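Local coordinates for protein myosin-I heavy chain (PDB 5EJY) that is an actin-based myosin VII motor involved in early phagocytosis and adhesion, represented here by a MyTH4-FERM region of its tail, at residues 178-183 and 218-223. Numbering follows the deposited sequence.
Sequences TLNGAR and DSATTC
Asn180 makes the one hydrogen bond between 178-183 and 218-223. Its ND2 donates to Ala220 O at 2.9 Å, with an N-H...O angle of 150°. The donor sits above the carbonyl plane of Ala220, and the oxygen is tilted a little from the Asn180 amide plane. ND2 also forms a hydrogen bond to Glu225 OE2, so two acceptors fix the turn of the amide. CG of Asn180 is anti to its own carbonyl carbon (chi1 -73°), which sends the amide toward the loop. With an alanine here, Ala220 O and Glu225 would probably lose the amide N-H groups they share, and the Thr222 methyl its contact with the amide carbon.

Thr222 CG2 lies 3.9 Å from Asn180 CG. Thr222 OG1 accepts from Glu225 N, and Thr222 is the N-cap of helix 223-233. Arg183 NH1 comes within 3.7 Å of Ser219 CB, and Ser219 O lies over one guanidinium face, off toward the rim.

Salt bridges join Arg183 NH1 to Glu191 OE2, which also bonds Ser219 OG, Arg183 NE to Asp266 OD1, and Asp218 OD2 to Arg176 NE of helix 161-180.

Asp218 to Thr221 form a type I beta turn, closed by Thr221 N to Asp218 O at 3.1 Å. Asp218 N also donates to Thr221 OG1. Gly181, the first residue past helix 161-180, leaves the helical backbone with a positive phi; a side chain there would jam against Asn180 O.

The contact joins the MyTH4 domain to the ubiquitin-like first lobe of the FERM domain. The end of helix 161-180 meets the loop between strand 212-217, at the sheet edge, and helix 223-233, while Arg183 reaches helix 264-277.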
# COMPACT_ATOMS: atom_id res chain seq x y z
N THR A 178 -2.25 16.95 -3.00
CA THR A 178 -3.46 17.73 -2.76
C THR A 178 -4.66 16.90 -3.20
O THR A 178 -5.72 16.91 -2.57
CB THR A 178 -3.44 19.06 -3.53
OG1 THR A 178 -2.27 19.80 -3.16
CG2 THR A 178 -4.68 19.89 -3.22
N LEU A 179 -4.49 16.15 -4.28
CA LEU A 179 -5.54 15.27 -4.76
C LEU A 179 -5.72 14.06 -3.85
O LEU A 179 -6.85 13.70 -3.49
CB LEU A 179 -5.23 14.81 -6.18
CG LEU A 179 -6.18 13.75 -6.74
CD1 LEU A 179 -7.55 14.35 -6.98
CD2 LEU A 179 -5.62 13.16 -8.02
N ASN A 180 -4.62 13.43 -3.47
CA ASN A 180 -4.69 12.11 -2.82
C ASN A 180 -4.60 12.10 -1.31
O ASN A 180 -4.77 11.05 -0.68
CB ASN A 180 -3.65 11.17 -3.42
CG ASN A 180 -4.03 10.71 -4.81
OD1 ASN A 180 -5.18 10.90 -5.22
ND2 ASN A 180 -3.09 10.10 -5.54
N GLY A 181 -4.34 13.26 -0.71
CA GLY A 181 -4.32 13.36 0.74
C GLY A 181 -2.95 13.04 1.30
O GLY A 181 -2.08 12.53 0.60
N ALA A 182 -2.77 13.33 2.58
CA ALA A 182 -1.50 13.15 3.27
C ALA A 182 -1.04 11.71 3.31
O ALA A 182 -1.86 10.78 3.32
CB ALA A 182 -1.61 13.68 4.71
N ARG A 183 0.27 11.53 3.35
CA ARG A 183 0.86 10.22 3.60
C ARG A 183 1.19 10.05 5.08
O ARG A 183 1.07 10.99 5.88
CB ARG A 183 2.13 10.03 2.76
CG ARG A 183 3.32 10.86 3.22
CD ARG A 183 4.48 10.71 2.24
NE ARG A 183 4.91 9.31 2.16
CZ ARG A 183 5.77 8.84 1.26
NH1 ARG A 183 6.27 9.65 0.32
NH2 ARG A 183 6.11 7.55 1.28
N ASP A 218 4.23 6.90 -8.22
CA ASP A 218 4.89 8.00 -7.54
C ASP A 218 4.56 8.01 -6.05
O ASP A 218 3.82 7.14 -5.55
CB ASP A 218 4.66 9.37 -8.23
CG ASP A 218 3.23 9.90 -8.09
OD1 ASP A 218 2.46 9.45 -7.23
OD2 ASP A 218 2.88 10.82 -8.87
N SER A 219 5.15 8.97 -5.33
CA SER A 219 5.01 9.00 -3.87
C SER A 219 3.56 9.07 -3.40
O SER A 219 3.23 8.60 -2.31
CB SER A 219 5.77 10.20 -3.30
OG SER A 219 7.13 10.12 -3.67
N ALA A 220 2.70 9.67 -4.22
CA ALA A 220 1.29 9.90 -3.84
C ALA A 220 0.34 8.81 -4.33
O ALA A 220 -0.86 8.89 -4.08
CB ALA A 220 0.82 11.25 -4.35
N THR A 221 0.87 7.80 -5.01
CA THR A 221 0.02 6.77 -5.61
C THR A 221 -0.72 5.94 -4.56
O THR A 221 -0.11 5.41 -3.63
CB THR A 221 0.84 5.83 -6.53
OG1 THR A 221 1.31 6.58 -7.65
CG2 THR A 221 -0.03 4.66 -7.03
N THR A 222 -2.04 5.86 -4.70
CA THR A 222 -2.85 5.16 -3.71
C THR A 222 -3.10 3.71 -4.08
O THR A 222 -2.84 3.29 -5.20
CB THR A 222 -4.21 5.83 -3.53
OG1 THR A 222 -4.89 5.83 -4.78
CG2 THR A 222 -4.03 7.27 -3.03
N CYS A 223 -3.61 2.95 -3.12
CA CYS A 223 -4.00 1.57 -3.39
C CYS A 223 -5.07 1.52 -4.49
O CYS A 223 -5.04 0.68 -5.38
CB CYS A 223 -4.50 0.91 -2.10
SG CYS A 223 -4.85 -0.83 -2.33